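Local coordinates for protein cleavage and polyadenylation specificity factor 100 KD subunit (Methanosarcina mazei, PDB 2XR1) that probably terminates transcription by cutting nascent RNA with a zinc-dependent nuclease centre and degrading the released transcript from its 5' end, at residues V537-D542 with T605-E610. Numbering follows the deposited sequence.
Sequences VGYQAD and TEHGDE. With ZN (zinc ion), chain F.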
loop_
_atom_site.group_PDB
_atom_site.type_symbol
_atom_site.label_atom_id
_atom_site.label_comp_id
_atom_site.label_asym_id
_atom_site.label_seq_id
_atom_site.Cartn_x
_atom_site.Cartn_y
_atom_site.Cartn_z
ATOM N N VAL B 537 16.737 -33.684 -5.201
ATOM C CA VAL B 537 18.022 -33.012 -5.053
ATOM C C VAL B 537 17.883 -31.611 -4.495
ATOM O O VAL B 537 18.878 -30.931 -4.287
ATOM C CB VAL B 537 18.754 -32.903 -6.369
ATOM C CG1 VAL B 537 19.025 -34.297 -6.954
ATOM C CG2 VAL B 537 17.978 -32.064 -7.296
ATOM N N GLY B 538 16.662 -31.184 -4.226
ATOM C CA GLY B 538 16.438 -29.904 -3.581
ATOM C C GLY B 538 15.071 -29.875 -2.918
ATOM O O GLY B 538 14.260 -30.777 -3.160
ATOM N N TYR B 539 14.767 -28.825 -2.159
ATOM C CA TYR B 539 13.447 -28.725 -1.518
ATOM C C TYR B 539 12.309 -28.810 -2.538
ATOM O O TYR B 539 12.463 -28.446 -3.708
ATOM C CB TYR B 539 13.293 -27.428 -0.696
ATOM C CG TYR B 539 12.948 -26.226 -1.541
ATOM C CD1 TYR B 539 13.907 -25.600 -2.303
ATOM C CD2 TYR B 539 11.662 -25.744 -1.590
ATOM C CE1 TYR B 539 13.606 -24.521 -3.112
ATOM C CE2 TYR B 539 11.324 -24.630 -2.379
ATOM C CZ TYR B 539 12.301 -24.030 -3.154
ATOM O OH TYR B 539 11.986 -22.931 -3.946
ATOM N N GLN B 540 11.173 -29.303 -2.053
ATOM C CA GLN B 540 9.916 -29.366 -2.789
ATOM C C GLN B 540 8.927 -28.532 -1.992
ATOM O O GLN B 540 8.751 -28.761 -0.818
ATOM C CB GLN B 540 9.416 -30.798 -2.843
ATOM C CG GLN B 540 10.453 -31.837 -3.247
ATOM C CD GLN B 540 10.735 -31.813 -4.711
ATOM O OE1 GLN B 540 9.825 -31.830 -5.532
ATOM N NE2 GLN B 540 12.013 -31.731 -5.060
ATOM N N ALA B 541 8.298 -27.551 -2.634
ATOM C CA ALA B 541 7.455 -26.597 -1.938
ATOM C C ALA B 541 6.112 -27.210 -1.549
ATOM O O ALA B 541 5.692 -28.188 -2.149
ATOM C CB ALA B 541 7.229 -25.400 -2.805
ATOM N N ASP B 542 5.464 -26.623 -0.545
ATOM C CA ASP B 542 4.087 -26.914 -0.211
ATOM C C ASP B 542 3.207 -27.023 -1.449
ATOM O O ASP B 542 3.294 -26.188 -2.349
ATOM C CB ASP B 542 3.503 -25.774 0.630
ATOM C CG ASP B 542 4.040 -25.732 2.071
ATOM O OD1 ASP B 542 4.749 -26.681 2.511
ATOM O OD2 ASP B 542 3.735 -24.724 2.765
ATOM N N THR B 605 12.163 -10.593 5.709
ATOM C CA THR B 605 12.316 -11.913 5.119
ATOM C C THR B 605 11.117 -12.298 4.244
ATOM O O THR B 605 10.047 -11.838 4.439
ATOM C CB THR B 605 12.586 -12.952 6.208
ATOM O OG1 THR B 605 11.492 -12.970 7.120
ATOM C CG2 THR B 605 13.850 -12.621 6.943
ATOM N N GLU B 606 11.346 -13.148 3.281
ATOM C CA GLU B 606 10.385 -13.520 2.282
ATOM C C GLU B 606 10.836 -14.819 1.625
ATOM O O GLU B 606 11.858 -15.370 1.998
ATOM C CB GLU B 606 10.207 -12.409 1.233
ATOM C CG GLU B 606 11.470 -11.792 0.688
ATOM C CD GLU B 606 11.969 -12.346 -0.673
ATOM O OE1 GLU B 606 11.167 -12.783 -1.556
ATOM O OE2 GLU B 606 13.218 -12.285 -0.889
ATOM N N HIS B 607 10.040 -15.345 0.698
ATOM C CA HIS B 607 10.430 -16.540 -0.078
ATOM C C HIS B 607 10.798 -17.704 0.845
ATOM O O HIS B 607 11.911 -18.197 0.846
ATOM C CB HIS B 607 11.555 -16.188 -1.000
ATOM C CG HIS B 607 11.777 -17.158 -2.101
ATOM N ND1 HIS B 607 12.381 -18.371 -1.900
ATOM C CD2 HIS B 607 11.581 -17.051 -3.438
ATOM C CE1 HIS B 607 12.508 -18.994 -3.060
ATOM N NE2 HIS B 607 12.036 -18.211 -4.010
ATOM N N GLY B 608 9.819 -18.117 1.637
ATOM C CA GLY B 608 9.914 -19.315 2.444
ATOM C C GLY B 608 8.517 -19.668 2.877
ATOM O O GLY B 608 7.615 -18.854 2.738
ATOM N N ASP B 609 8.292 -20.873 3.386
ATOM C CA ASP B 609 6.994 -21.130 3.964
ATOM C C ASP B 609 6.881 -20.299 5.244
ATOM O O ASP B 609 7.884 -19.799 5.740
ATOM C CB ASP B 609 6.747 -22.617 4.154
ATOM C CG ASP B 609 7.729 -23.290 5.124
ATOM O OD1 ASP B 609 8.080 -22.710 6.200
ATOM O OD2 ASP B 609 8.106 -24.461 4.818
ATOM N N GLU B 610 5.669 -20.098 5.742
ATOM C CA GLU B 610 5.442 -19.161 6.842
ATOM C C GLU B 610 6.425 -19.314 7.986
ATOM O O GLU B 610 7.098 -18.355 8.339
ATOM C CB GLU B 610 4.026 -19.279 7.400
ATOM C CG GLU B 610 3.694 -18.151 8.357
ATOM C CD GLU B 610 2.263 -18.177 8.819
ATOM O OE1 GLU B 610 1.599 -19.258 8.698
ATOM O OE2 GLU B 610 1.827 -17.110 9.318
HETATM ZN ZN ZN F . 12.597 -18.515 -6.080
#
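Tyr539 sends its ring out of the beta-CASP loop until the phenol OH lies 4.1 Å from CE1 of His607, approaching that imidazole obliquely, the two side chains crossing at about a right angle. Tyrosine suits this place because the backbones stay well apart and its length lets the OH bridge the gap to a metal ligand. His607 swings its ring anti to the backbone N (chi1 -163°) and carries NE2 to zinc at 2.2 Å; Asp249, His250 and Asp355 complete the coordination. Histidine fits because its two nitrogens divide the work: ND1 is hydrogen-bonded to Thr382, a second-shell residue that fixes the rotation of the ring. Farther along, OD2 of Asp542 meets CB of Asp609 at 3.9 Å. Their carboxylate planes are nearly parallel (11° apart), and OD1 of Asp542 stands 4.6 Å from OD2 of Asp609, an approach that may be mildly unfavourable. With chi1 at 62°, Asp609 turns OD1 to the amide of Ala612, making the aspartate an N-cap. The amide of Gln540 turns back so that NE2 donates to Gly538 O at 3.1 Å within the same loop. Consistent with the family's active site lying between the metallo-beta-lactamase and beta-CASP domains, the contact brings a beta-CASP loop beside a zinc ligand: residues 537-542 link strand 533-536 to helix 545-550, and residues 605-610 lead from strand 602-606 into helix 610-624.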